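Local structure of Obg-like ATPase 1 (1NI3) at residues I153-F158 / L219-A224; K161-L166 / A187-V192; I349-D354 / V378-D383; I308-C313 / D383-K388. The protein hydrolyses ATP and, with lower efficiency, GTP, uses magnesium as cofactor and negatively regulates the G2/M transition of the cell cycle. One frame throughout, in Å; residues are numbered along the deposited sequence.

Contact 1: I153-F158 / L219-A224; sequences IKDAEF and LYLLTA
The carboxylate of Asp155 is gripped through both of its oxygens by two consecutive backbone amides at the start of the 3-10 turn 222-224. Asp155 OD1 receives Leu222 N at 2.7 Å through its syn lone pair, although the N-H...O angle of 138° leaves the bond distinctly bent. Thr223 N reaches Asp155 OD2, also at 2.7 Å, and is straighter at 152°; it too comes from the syn side, but 24° out of the carboxylate plane. One acid on the long helix 140-168 thus serves two N-H groups at the head of a short turn, and being held at both oxygens probably fixes the carboxylate against rotation.

Aliphatic groups hem in this polar cluster. Asp155 CB lies 3.9 Å from Leu221 CD2, and Leu196 of helix 179-199 touches both Asp155 and Thr223. Toward the C-terminal end of 153-158, Phe158 has CG anti to its backbone N, and its CE2 meets Leu219 CD2 at 3.8 Å, the methyl lying at the ring edge in plane. Nearer the start of the segment Lys154 packs CB against Leu222 CD1 at 3.8 Å, while its NZ hydrogen-bonds to the side-chain oxygen of Asn107. A buried acid held by two backbone amides ties the loop to the helix, and the amides would probably favour its charged form.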
loop_
_atom_site.group_PDB
_atom_site.type_symbol
_atom_site.label_atom_id
_atom_site.label_comp_id
_atom_site.label_asym_id
_atom_site.label_seq_id
_atom_site.Cartn_x
_atom_site.Cartn_y
_atom_site.Cartn_z
ATOM N N ILE A 153 7.613 -5.340 -19.879
ATOM C CA ILE A 153 8.872 -5.696 -20.501
ATOM C C ILE A 153 9.878 -6.146 -19.459
ATOM O O ILE A 153 10.452 -7.237 -19.575
ATOM C CB ILE A 153 9.434 -4.535 -21.304
ATOM C CG1 ILE A 153 8.455 -4.164 -22.413
ATOM C CG2 ILE A 153 10.751 -4.944 -21.956
ATOM C CD1 ILE A 153 8.216 -5.315 -23.385
ATOM N N LYS A 154 10.099 -5.317 -18.445
ATOM C CA LYS A 154 11.033 -5.695 -17.393
ATOM C C LYS A 154 10.774 -7.112 -16.883
ATOM O O LYS A 154 11.598 -8.000 -17.070
ATOM C CB LYS A 154 10.954 -4.704 -16.237
ATOM C CG LYS A 154 11.812 -3.495 -16.456
ATOM C CD LYS A 154 13.265 -3.919 -16.535
ATOM C CE LYS A 154 14.179 -2.762 -16.885
ATOM N NZ LYS A 154 15.599 -3.193 -16.788
ATOM N N ASP A 155 9.626 -7.324 -16.248
ATOM C CA ASP A 155 9.311 -8.649 -15.737
ATOM C C ASP A 155 9.487 -9.717 -16.794
ATOM O O ASP A 155 9.946 -10.820 -16.503
ATOM C CB ASP A 155 7.889 -8.695 -15.190
ATOM C CG ASP A 155 7.728 -7.851 -13.950
ATOM O OD1 ASP A 155 8.507 -8.040 -12.997
ATOM O OD2 ASP A 155 6.823 -7.000 -13.934
ATOM N N ALA A 156 9.117 -9.383 -18.024
ATOM C CA ALA A 156 9.236 -10.305 -19.141
ATOM C C ALA A 156 10.689 -10.675 -19.326
ATOM O O ALA A 156 11.045 -11.853 -19.397
ATOM C CB ALA A 156 8.711 -9.659 -20.396
ATOM N N GLU A 157 11.535 -9.655 -19.402
ATOM C CA GLU A 157 12.960 -9.886 -19.550
ATOM C C GLU A 157 13.464 -10.675 -18.350
ATOM O O GLU A 157 14.096 -11.707 -18.526
ATOM C CB GLU A 157 13.694 -8.556 -19.681
ATOM C CG GLU A 157 13.586 -7.972 -21.093
ATOM C CD GLU A 157 13.990 -6.509 -21.172
ATOM O OE1 GLU A 157 14.905 -6.089 -20.426
ATOM O OE2 GLU A 157 13.419 -5.791 -22.019
ATOM N N PHE A 158 13.163 -10.219 -17.138
ATOM C CA PHE A 158 13.611 -10.924 -15.954
ATOM C C PHE A 158 13.282 -12.395 -16.020
ATOM O O PHE A 158 14.125 -13.238 -15.765
ATOM C CB PHE A 158 12.974 -10.348 -14.700
ATOM C CG PHE A 158 13.426 -11.028 -13.446
ATOM C CD1 PHE A 158 14.568 -10.594 -12.781
ATOM C CD2 PHE A 158 12.720 -12.109 -12.929
ATOM C CE1 PHE A 158 15.006 -11.226 -11.603
ATOM C CE2 PHE A 158 13.146 -12.751 -11.754
ATOM C CZ PHE A 158 14.295 -12.304 -11.088
ATOM N N LEU A 219 10.057 -14.150 -7.447
ATOM C CA LEU A 219 10.612 -13.381 -8.553
ATOM C C LEU A 219 10.540 -11.872 -8.350
ATOM O O LEU A 219 11.066 -11.101 -9.160
ATOM C CB LEU A 219 9.904 -13.739 -9.855
ATOM C CG LEU A 219 9.875 -15.220 -10.226
ATOM C CD1 LEU A 219 9.120 -15.386 -11.527
ATOM C CD2 LEU A 219 11.288 -15.753 -10.343
ATOM N N TYR A 220 9.887 -11.460 -7.272
ATOM C CA TYR A 220 9.730 -10.047 -6.943
ATOM C C TYR A 220 9.423 -9.188 -8.172
ATOM O O TYR A 220 10.002 -8.111 -8.365
ATOM C CB TYR A 220 10.993 -9.549 -6.231
ATOM C CG TYR A 220 11.353 -10.413 -5.055
ATOM C CD1 TYR A 220 11.956 -11.646 -5.245
ATOM C CD2 TYR A 220 10.999 -10.046 -3.752
ATOM C CE1 TYR A 220 12.193 -12.493 -4.178
ATOM C CE2 TYR A 220 11.233 -10.896 -2.677
ATOM C CZ TYR A 220 11.832 -12.122 -2.900
ATOM O OH TYR A 220 12.066 -12.977 -1.849
ATOM N N LEU A 221 8.492 -9.662 -8.993
ATOM C CA LEU A 221 8.127 -8.947 -10.214
ATOM C C LEU A 221 7.511 -7.578 -9.947
ATOM O O LEU A 221 6.785 -7.388 -8.978
ATOM C CB LEU A 221 7.151 -9.789 -11.039
ATOM C CG LEU A 221 7.660 -11.177 -11.431
ATOM C CD1 LEU A 221 6.605 -11.910 -12.234
ATOM C CD2 LEU A 221 8.938 -11.033 -12.230
ATOM N N LEU A 222 7.816 -6.629 -10.817
ATOM C CA LEU A 222 7.288 -5.286 -10.694
ATOM C C LEU A 222 5.773 -5.347 -10.821
ATOM O O LEU A 222 5.019 -4.758 -10.039
ATOM C CB LEU A 222 7.847 -4.406 -11.812
ATOM C CG LEU A 222 9.173 -3.713 -11.514
ATOM C CD1 LEU A 222 9.887 -3.372 -12.802
ATOM C CD2 LEU A 222 8.910 -2.463 -10.685
ATOM N N THR A 223 5.354 -6.107 -11.822
ATOM C CA THR A 223 3.956 -6.301 -12.181
ATOM C C THR A 223 3.152 -7.181 -11.194
ATOM O O THR A 223 2.000 -7.545 -11.468
ATOM C CB THR A 223 3.904 -6.876 -13.624
ATOM O OG1 THR A 223 2.729 -6.425 -14.294
ATOM C CG2 THR A 223 3.950 -8.394 -13.617
ATOM N N ALA A 224 3.762 -7.497 -10.051
ATOM C CA ALA A 224 3.123 -8.282 -9.008
ATOM C C ALA A 224 2.519 -7.356 -7.960
ATOM O O ALA A 224 1.496 -7.660 -7.380
ATOM C CB ALA A 224 4.145 -9.208 -8.357
#

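Contact 2: K161-L166 / A187-V192; sequences KHLEGL and AIIEKV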
loop_
_atom_site.group_PDB
_atom_site.type_symbol
_atom_site.label_atom_id
_atom_site.label_comp_id
_atom_site.label_asym_id
_atom_site.label_seq_id
_atom_site.Cartn_x
_atom_site.Cartn_y
_atom_site.Cartn_z
ATOM N N LYS A 161 15.350 -14.333 -18.703
ATOM C CA LYS A 161 16.675 -14.641 -18.199
ATOM C C LYS A 161 16.622 -15.724 -17.144
ATOM O O LYS A 161 17.299 -16.744 -17.245
ATOM C CB LYS A 161 17.336 -13.371 -17.642
ATOM C CG LYS A 161 18.801 -13.538 -17.251
ATOM C CD LYS A 161 18.946 -14.249 -15.908
ATOM C CE LYS A 161 20.386 -14.638 -15.577
ATOM N NZ LYS A 161 20.497 -15.193 -14.184
ATOM N N HIS A 162 15.813 -15.503 -16.120
ATOM C CA HIS A 162 15.691 -16.487 -15.044
ATOM C C HIS A 162 15.290 -17.847 -15.616
ATOM O O HIS A 162 15.818 -18.886 -15.210
ATOM C CB HIS A 162 14.650 -16.024 -14.020
ATOM C CG HIS A 162 14.543 -16.912 -12.831
ATOM N ND1 HIS A 162 13.940 -18.147 -12.881
ATOM C CD2 HIS A 162 15.016 -16.772 -11.567
ATOM C CE1 HIS A 162 14.049 -18.736 -11.704
ATOM N NE2 HIS A 162 14.700 -17.919 -10.891
ATOM N N LEU A 163 14.356 -17.825 -16.563
ATOM C CA LEU A 163 13.884 -19.042 -17.217
ATOM C C LEU A 163 15.049 -19.668 -17.974
ATOM O O LEU A 163 15.189 -20.890 -18.029
ATOM C CB LEU A 163 12.741 -18.712 -18.179
ATOM C CG LEU A 163 12.169 -19.877 -18.978
ATOM C CD1 LEU A 163 11.896 -21.059 -18.068
ATOM C CD2 LEU A 163 10.902 -19.428 -19.677
ATOM N N GLU A 164 15.881 -18.816 -18.563
ATOM C CA GLU A 164 17.054 -19.280 -19.289
ATOM C C GLU A 164 17.954 -20.036 -18.313
ATOM O O GLU A 164 18.549 -21.052 -18.663
ATOM C CB GLU A 164 17.809 -18.085 -19.878
ATOM C CG GLU A 164 19.331 -18.184 -19.777
ATOM C CD GLU A 164 19.999 -16.829 -19.581
ATOM O OE1 GLU A 164 19.949 -15.988 -20.507
ATOM O OE2 GLU A 164 20.573 -16.601 -18.493
ATOM N N GLY A 165 18.045 -19.531 -17.086
ATOM C CA GLY A 165 18.881 -20.162 -16.079
ATOM C C GLY A 165 18.433 -21.552 -15.667
ATOM O O GLY A 165 19.255 -22.440 -15.416
ATOM N N LEU A 166 17.121 -21.745 -15.598
ATOM C CA LEU A 166 16.566 -23.034 -15.216
ATOM C C LEU A 166 16.654 -24.070 -16.328
ATOM O O LEU A 166 16.588 -25.265 -16.062
ATOM C CB LEU A 166 15.109 -22.875 -14.779
ATOM C CG LEU A 166 14.873 -22.203 -13.428
ATOM C CD1 LEU A 166 13.379 -22.085 -13.199
ATOM C CD2 LEU A 166 15.524 -23.015 -12.315
ATOM N N ALA A 187 7.989 -25.220 -15.825
ATOM C CA ALA A 187 6.739 -25.222 -16.570
ATOM C C ALA A 187 5.886 -24.026 -16.133
ATOM O O ALA A 187 5.176 -23.423 -16.947
ATOM C CB ALA A 187 5.986 -26.511 -16.328
ATOM N N ILE A 188 5.970 -23.691 -14.845
ATOM C CA ILE A 188 5.223 -22.584 -14.269
ATOM C C ILE A 188 5.848 -21.257 -14.683
ATOM O O ILE A 188 5.148 -20.353 -15.144
ATOM C CB ILE A 188 5.207 -22.694 -12.742
ATOM C CG1 ILE A 188 4.490 -23.984 -12.354
ATOM C CG2 ILE A 188 4.546 -21.465 -12.124
ATOM C CD1 ILE A 188 4.481 -24.281 -10.878
ATOM N N ILE A 189 7.162 -21.132 -14.516
ATOM C CA ILE A 189 7.821 -19.905 -14.914
ATOM C C ILE A 189 7.450 -19.643 -16.366
ATOM O O ILE A 189 7.306 -18.496 -16.791
ATOM C CB ILE A 189 9.357 -20.013 -14.794
ATOM C CG1 ILE A 189 9.806 -19.545 -13.412
ATOM C CG2 ILE A 189 10.029 -19.169 -15.886
ATOM C CD1 ILE A 189 9.237 -20.332 -12.290
ATOM N N GLU A 190 7.300 -20.726 -17.121
ATOM C CA GLU A 190 6.944 -20.647 -18.527
ATOM C C GLU A 190 5.610 -19.918 -18.678
ATOM O O GLU A 190 5.476 -19.017 -19.507
ATOM C CB GLU A 190 6.830 -22.053 -19.109
ATOM C CG GLU A 190 7.115 -22.154 -20.602
ATOM C CD GLU A 190 8.549 -21.796 -20.935
ATOM O OE1 GLU A 190 8.798 -20.639 -21.348
ATOM O OE2 GLU A 190 9.430 -22.673 -20.773
ATOM N N LYS A 191 4.625 -20.320 -17.878
ATOM C CA LYS A 191 3.305 -19.696 -17.906
ATOM C C LYS A 191 3.415 -18.231 -17.501
ATOM O O LYS A 191 2.761 -17.374 -18.086
ATOM C CB LYS A 191 2.348 -20.412 -16.943
ATOM C CG LYS A 191 1.843 -21.770 -17.412
ATOM C CD LYS A 191 0.931 -22.419 -16.357
ATOM C CE LYS A 191 -0.255 -21.531 -15.988
ATOM N NZ LYS A 191 -1.011 -22.073 -14.824
ATOM N N VAL A 192 4.234 -17.955 -16.487
ATOM C CA VAL A 192 4.440 -16.586 -16.008
ATOM C C VAL A 192 4.893 -15.727 -17.187
ATOM O O VAL A 192 4.432 -14.595 -17.351
ATOM C CB VAL A 192 5.522 -16.528 -14.924
ATOM C CG1 VAL A 192 5.818 -15.092 -14.568
ATOM C CG2 VAL A 192 5.053 -17.293 -13.705
#
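Leu163 lays its side chain over the CG2 branch of Ile189, with CD1 at 3.4 Å and the two side chains sliding past each other in opposite directions. Leu163 has CG anti to its backbone N (chi1 178°), and its CB also meets Ile189 CG2, at 3.6 Å. Glu190 approaches the same leucine at about a right angle; its bent chain brings CD to 3.6 Å from Leu163 CD2, so that the acid flanks the apolar pair. On the other branch of Ile189, CG1 has looser neighbours: Leu166 CD1 lies 4.4 Å away, and His162 ND1 is likewise 4.4 Å from Ile189 CG1. Ile189 also rests on Val159 and on Ile215 of helix 210-217. The helix segments run antiparallel, their axes 10.1 Å apart and their directions differing by 160°. Apolar residues facing inward between two long, near-antiparallel helices are consistent with the helical, coiled-coil insertion that distinguishes the G domain of YchF/OLA1 proteins.

Contact 3: I349-D354 / V378-D383; sequences IMHYQD and VMESGD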
loop_
_atom_site.group_PDB
_atom_site.type_symbol
_atom_site.label_atom_id
_atom_site.label_comp_id
_atom_site.label_asym_id
_atom_site.label_seq_id
_atom_site.Cartn_x
_atom_site.Cartn_y
_atom_site.Cartn_z
ATOM N N ILE A 349 -7.336 -11.063 24.874
ATOM C CA ILE A 349 -7.955 -10.297 23.794
ATOM C C ILE A 349 -9.293 -9.709 24.212
ATOM O O ILE A 349 -10.001 -10.267 25.049
ATOM C CB ILE A 349 -8.175 -11.181 22.532
ATOM C CG1 ILE A 349 -6.979 -11.053 21.592
ATOM C CG2 ILE A 349 -9.456 -10.788 21.810
ATOM C CD1 ILE A 349 -5.670 -11.544 22.183
HETATM N N MSE A 350 -9.647 -8.588 23.602
HETATM C CA MSE A 350 -10.893 -7.924 23.923
HETATM C C MSE A 350 -11.363 -7.241 22.630
HETATM O O MSE A 350 -11.007 -6.100 22.349
HETATM C CB MSE A 350 -10.610 -6.939 25.067
HETATM C CG MSE A 350 -11.800 -6.197 25.638
HETATM SE SE MSE A 350 -11.391 -5.235 27.305
HETATM C CE MSE A 350 -9.513 -4.813 27.048
ATOM N N HIS A 351 -12.142 -7.977 21.836
ATOM C CA HIS A 351 -12.658 -7.488 20.557
ATOM C C HIS A 351 -13.180 -6.074 20.670
ATOM O O HIS A 351 -13.958 -5.761 21.567
ATOM C CB HIS A 351 -13.770 -8.401 20.024
ATOM C CG HIS A 351 -13.304 -9.779 19.685
ATOM N ND1 HIS A 351 -11.991 -10.173 19.800
ATOM C CD2 HIS A 351 -13.982 -10.866 19.221
ATOM C CE1 HIS A 351 -11.872 -11.436 19.427
ATOM N NE2 HIS A 351 -13.070 -11.875 19.072
ATOM N N TYR A 352 -12.759 -5.225 19.740
ATOM C CA TYR A 352 -13.165 -3.830 19.745
ATOM C C TYR A 352 -14.663 -3.662 19.990
ATOM O O TYR A 352 -15.074 -2.829 20.808
ATOM C CB TYR A 352 -12.791 -3.171 18.422
ATOM C CG TYR A 352 -13.255 -1.746 18.339
ATOM C CD1 TYR A 352 -12.649 -0.741 19.101
ATOM C CD2 TYR A 352 -14.335 -1.403 17.531
ATOM C CE1 TYR A 352 -13.117 0.579 19.056
ATOM C CE2 TYR A 352 -14.807 -0.097 17.483
ATOM C CZ TYR A 352 -14.193 0.891 18.249
ATOM O OH TYR A 352 -14.683 2.179 18.208
ATOM N N GLN A 353 -15.473 -4.463 19.304
ATOM C CA GLN A 353 -16.918 -4.362 19.455
ATOM C C GLN A 353 -17.396 -4.533 20.897
ATOM O O GLN A 353 -18.284 -3.812 21.354
ATOM C CB GLN A 353 -17.612 -5.389 18.561
ATOM C CG GLN A 353 -19.086 -5.097 18.357
ATOM C CD GLN A 353 -19.317 -3.660 17.939
ATOM O OE1 GLN A 353 -19.452 -2.775 18.784
ATOM N NE2 GLN A 353 -19.347 -3.415 16.633
ATOM N N ASP A 354 -16.809 -5.484 21.613
ATOM C CA ASP A 354 -17.209 -5.711 22.990
ATOM C C ASP A 354 -16.797 -4.515 23.838
ATOM O O ASP A 354 -17.627 -3.924 24.536
ATOM C CB ASP A 354 -16.573 -6.986 23.532
ATOM C CG ASP A 354 -16.934 -8.196 22.712
ATOM O OD1 ASP A 354 -18.084 -8.232 22.199
ATOM O OD2 ASP A 354 -16.077 -9.109 22.582
ATOM N N VAL A 378 -5.958 -16.364 15.314
ATOM C CA VAL A 378 -5.667 -15.337 14.328
ATOM C C VAL A 378 -6.312 -14.061 14.833
ATOM O O VAL A 378 -7.523 -14.017 15.071
ATOM C CB VAL A 378 -6.231 -15.688 12.933
ATOM C CG1 VAL A 378 -5.385 -16.769 12.291
ATOM C CG2 VAL A 378 -7.672 -16.149 13.061
HETATM N N MSE A 379 -5.489 -13.030 15.019
HETATM C CA MSE A 379 -5.958 -11.742 15.514
HETATM C C MSE A 379 -7.108 -11.213 14.669
HETATM O O MSE A 379 -7.257 -11.561 13.495
HETATM C CB MSE A 379 -4.812 -10.726 15.503
HETATM C CG MSE A 379 -3.585 -11.146 16.285
HETATM SE SE MSE A 379 -3.941 -11.273 18.186
HETATM C CE MSE A 379 -3.515 -9.463 18.735
ATOM N N GLU A 380 -7.926 -10.370 15.276
ATOM C CA GLU A 380 -9.042 -9.792 14.563
ATOM C C GLU A 380 -8.869 -8.278 14.559
ATOM O O GLU A 380 -8.570 -7.660 15.584
ATOM C CB GLU A 380 -10.349 -10.206 15.229
ATOM C CG GLU A 380 -10.567 -11.719 15.190
ATOM C CD GLU A 380 -11.806 -12.165 15.936
ATOM O OE1 GLU A 380 -12.907 -11.649 15.649
ATOM O OE2 GLU A 380 -11.672 -13.043 16.815
ATOM N N SER A 381 -9.025 -7.694 13.378
ATOM C CA SER A 381 -8.871 -6.266 13.194
ATOM C C SER A 381 -9.569 -5.503 14.295
ATOM O O SER A 381 -10.765 -5.666 14.506
ATOM C CB SER A 381 -9.441 -5.855 11.838
ATOM O OG SER A 381 -9.135 -4.506 11.556
ATOM N N GLY A 382 -8.809 -4.683 15.005
ATOM C CA GLY A 382 -9.385 -3.889 16.070
ATOM C C GLY A 382 -9.172 -4.475 17.446
ATOM O O GLY A 382 -9.310 -3.786 18.453
ATOM N N ASP A 383 -8.829 -5.753 17.497
ATOM C CA ASP A 383 -8.618 -6.417 18.776
ATOM C C ASP A 383 -7.761 -5.597 19.755
ATOM O O ASP A 383 -6.753 -4.989 19.376
ATOM C CB ASP A 383 -7.979 -7.794 18.554
ATOM C CG ASP A 383 -9.013 -8.894 18.345
ATOM O OD1 ASP A 383 -10.229 -8.577 18.303
ATOM O OD2 ASP A 383 -8.613 -10.078 18.236
HETATM O O HOH W 1 -11.697 -6.679 17.419
#
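This is a largely polar contact, in which His351, just after strand 346-350, faces Glu380 and Asp383 of the loop leading into strand 384-386. His351, its CG anti to the carbonyl carbon and beside the backbone N, lies side by side with Asp383, ring and carboxylate planes only 12° apart and ND1 to OD1 at 2.8 Å. The Glu380 carboxylate is turned 66° from the ring. Its OE2 comes within 2.9 Å of His351 NE2, but at an angle too poor for a hydrogen bond. Glu380 OE2 and Asp383 OD2 both hydrogen-bond to the hydroxyl of Tyr377. A water joins the segments, accepting from Tyr352 N at 2.9 Å and donating to Asp383 OD1 and Ser381 O.

An alanine in place of His351 would probably leave a gap between Glu380 and Asp383 and remove the imidazole that may offset their charge.

Ile349 CG2 lies 3.7 Å from Asp383 OD2, and its CD1 meets the selenium of Met379 at 4.4 Å. Residues 380-383 form a type II turn. At Gly382, with positive phi (99°), a CB would be jammed against the carbonyl O of Ser381 and press on Tyr352 CB. Gly382 O lies 3.5 Å from Tyr352 CB. With His351 as N-cap of helix 352-358, a beta turn abuts a strand-to-helix junction within the TGS domain, of the ubiquitin-like, beta-grasp class.

Contact 4: I308-C313 / D383-K388; sequences INYFTC and DIAHWK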
loop_
_atom_site.group_PDB
_atom_site.type_symbol
_atom_site.label_atom_id
_atom_site.label_comp_id
_atom_site.label_asym_id
_atom_site.label_seq_id
_atom_site.Cartn_x
_atom_site.Cartn_y
_atom_site.Cartn_z
ATOM N N ILE A 308 -3.729 -5.075 8.751
ATOM C CA ILE A 308 -4.785 -4.840 9.723
ATOM C C ILE A 308 -4.033 -4.468 10.999
ATOM O O ILE A 308 -2.801 -4.424 11.007
ATOM C CB ILE A 308 -5.589 -6.118 10.028
ATOM C CG1 ILE A 308 -4.656 -7.201 10.579
ATOM C CG2 ILE A 308 -6.279 -6.620 8.788
ATOM C CD1 ILE A 308 -5.376 -8.365 11.235
ATOM N N ASN A 309 -4.757 -4.221 12.083
ATOM C CA ASN A 309 -4.090 -3.856 13.320
ATOM C C ASN A 309 -4.889 -4.239 14.547
ATOM O O ASN A 309 -6.073 -4.573 14.474
ATOM C CB ASN A 309 -3.880 -2.350 13.350
ATOM C CG ASN A 309 -5.191 -1.600 13.440
ATOM O OD1 ASN A 309 -6.173 -1.977 12.801
ATOM N ND2 ASN A 309 -5.218 -0.537 14.230
ATOM N N TYR A 310 -4.214 -4.192 15.683
ATOM C CA TYR A 310 -4.850 -4.457 16.953
ATOM C C TYR A 310 -4.241 -3.378 17.849
ATOM O O TYR A 310 -3.230 -2.779 17.479
ATOM C CB TYR A 310 -4.524 -5.865 17.460
ATOM C CG TYR A 310 -3.114 -6.088 17.946
ATOM C CD1 TYR A 310 -2.139 -6.639 17.115
ATOM C CD2 TYR A 310 -2.765 -5.788 19.261
ATOM C CE1 TYR A 310 -0.854 -6.890 17.593
ATOM C CE2 TYR A 310 -1.488 -6.031 19.738
ATOM C CZ TYR A 310 -0.542 -6.584 18.903
ATOM O OH TYR A 310 0.710 -6.846 19.395
ATOM N N PHE A 311 -4.842 -3.096 19.002
ATOM C CA PHE A 311 -4.298 -2.046 19.862
ATOM C C PHE A 311 -3.841 -2.558 21.207
ATOM O O PHE A 311 -4.059 -3.708 21.556
ATOM C CB PHE A 311 -5.338 -0.954 20.130
ATOM C CG PHE A 311 -6.128 -0.556 18.930
ATOM C CD1 PHE A 311 -7.290 -1.231 18.596
ATOM C CD2 PHE A 311 -5.700 0.488 18.118
ATOM C CE1 PHE A 311 -8.016 -0.871 17.473
ATOM C CE2 PHE A 311 -6.420 0.854 16.992
ATOM C CZ PHE A 311 -7.581 0.171 16.667
ATOM N N THR A 312 -3.180 -1.682 21.949
ATOM C CA THR A 312 -2.749 -1.987 23.302
ATOM C C THR A 312 -3.074 -0.708 24.051
ATOM O O THR A 312 -2.328 0.269 24.000
ATOM C CB THR A 312 -1.242 -2.328 23.417
ATOM O OG1 THR A 312 -0.450 -1.218 23.000
ATOM C CG2 THR A 312 -0.904 -3.543 22.578
ATOM N N CYS A 313 -4.225 -0.708 24.718
ATOM C CA CYS A 313 -4.688 0.464 25.458
ATOM C C CYS A 313 -4.287 0.460 26.930
ATOM O O CYS A 313 -4.087 -0.585 27.547
ATOM C CB CYS A 313 -6.197 0.552 25.340
ATOM S SG CYS A 313 -6.734 0.327 23.651
ATOM N N ASP A 383 -8.829 -5.753 17.497
ATOM C CA ASP A 383 -8.618 -6.417 18.776
ATOM C C ASP A 383 -7.761 -5.597 19.755
ATOM O O ASP A 383 -6.753 -4.989 19.376
ATOM C CB ASP A 383 -7.979 -7.794 18.554
ATOM C CG ASP A 383 -9.013 -8.894 18.345
ATOM O OD1 ASP A 383 -10.229 -8.577 18.303
ATOM O OD2 ASP A 383 -8.613 -10.078 18.236
ATOM N N ILE A 384 -8.184 -5.564 21.016
ATOM C CA ILE A 384 -7.443 -4.871 22.063
ATOM C C ILE A 384 -6.814 -6.012 22.833
ATOM O O ILE A 384 -7.514 -6.775 23.496
ATOM C CB ILE A 384 -8.359 -4.080 23.029
ATOM C CG1 ILE A 384 -8.957 -2.857 22.332
ATOM C CG2 ILE A 384 -7.543 -3.613 24.231
ATOM C CD1 ILE A 384 -9.917 -3.195 21.226
ATOM N N ALA A 385 -5.498 -6.141 22.732
ATOM C CA ALA A 385 -4.814 -7.231 23.399
ATOM C C ALA A 385 -3.888 -6.809 24.516
ATOM O O ALA A 385 -3.526 -5.640 24.643
ATOM C CB ALA A 385 -4.047 -8.057 22.377
ATOM N N HIS A 386 -3.512 -7.788 25.334
ATOM C CA HIS A 386 -2.613 -7.568 26.459
ATOM C C HIS A 386 -1.793 -8.830 26.755
ATOM O O HIS A 386 -2.342 -9.878 27.093
ATOM C CB HIS A 386 -3.411 -7.154 27.703
ATOM C CG HIS A 386 -2.707 -7.450 28.990
ATOM N ND1 HIS A 386 -2.841 -8.650 29.645
ATOM C CD2 HIS A 386 -1.806 -6.725 29.693
ATOM C CE1 HIS A 386 -2.047 -8.658 30.706
ATOM N NE2 HIS A 386 -1.410 -7.506 30.757
ATOM N N TRP A 387 -0.475 -8.707 26.626
ATOM C CA TRP A 387 0.441 -9.816 26.868
ATOM C C TRP A 387 1.091 -9.642 28.236
ATOM O O TRP A 387 1.189 -8.515 28.735
ATOM C CB TRP A 387 1.547 -9.857 25.802
ATOM C CG TRP A 387 1.156 -9.317 24.449
ATOM C CD1 TRP A 387 1.616 -8.175 23.861
ATOM C CD2 TRP A 387 0.197 -9.881 23.540
ATOM N NE1 TRP A 387 1.001 -7.990 22.642
ATOM C CE2 TRP A 387 0.132 -9.022 22.420
ATOM C CE3 TRP A 387 -0.608 -11.026 23.564
ATOM C CZ2 TRP A 387 -0.713 -9.274 21.331
ATOM C CZ3 TRP A 387 -1.451 -11.276 22.478
ATOM C CH2 TRP A 387 -1.492 -10.401 21.376
ATOM N N LYS A 388 1.535 -10.742 28.848
ATOM C CA LYS A 388 2.181 -10.637 30.156
ATOM C C LYS A 388 3.678 -10.929 30.064
ATOM O O LYS A 388 4.067 -11.722 29.173
ATOM C CB LYS A 388 1.538 -11.590 31.164
ATOM C CG LYS A 388 1.958 -11.303 32.611
ATOM C CD LYS A 388 1.342 -10.006 33.139
ATOM C CE LYS A 388 -0.167 -10.154 33.317
ATOM N NZ LYS A 388 -0.797 -8.980 33.983
HETATM O O HOH W 2 -4.172 -3.315 26.386
#
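Tyr310, its CG between the backbone N and the carbonyl carbon (chi1 72°), makes the dense end of this contact with Trp387, whose edge turns toward the phenol face in an offset edge-to-face pair, planes at 81°. Trp387 CZ2 comes to 3.6 Å from Tyr310 CZ, and Trp387 NE1 adds a weak bond to Tyr310 OH at 3.5 Å; the hydroxyl also bonds to the carbonyl of Ala332. Ala385 CB lies 4.1 Å from Tyr310 CD2. An alanine at Tyr310 would probably leave the indole edge without its partner and the Ala332 carbonyl without this bond. Next to the aromatic pair the backbones join in a single parallel bridge: Phe311 N donates to Asp383 O at 2.7 Å, and Ala385 N to Phe311 O at 3.1 Å. The far end, partly exposed, is looser: Cys313 SG is 4.1 Å from Ile384 CG2, and a water links Cys313 O to Ala385 O. Strand 307-312 pairs with strand 317-324, Phe311 packs on helix 68-77, and helix 329-336 covers Tyr310 and Trp387.

In the fold
The four contacts form two pairs. Contacts 1 and 2 have centres about 12 Å apart, share helix 140-168 and touch through Leu221 on Val192 and Leu219 on His162; contact 2 closes within the chain span that contact 1 brackets. Further along the chain, contacts 3 and 4 lie in the TGS domain, their centres about 8 Å apart, with Asp383 common to both. Strands 346-350 and 384-386 are neighbours in one sheet, which contact 4 joins to strand 307-312. Contacts 1 and 3 lie on opposite sides of the chain's centre, about 38 Å between centres; each pair joins chain segments within its own part of the protein, the helical part of the G region or the TGS domain.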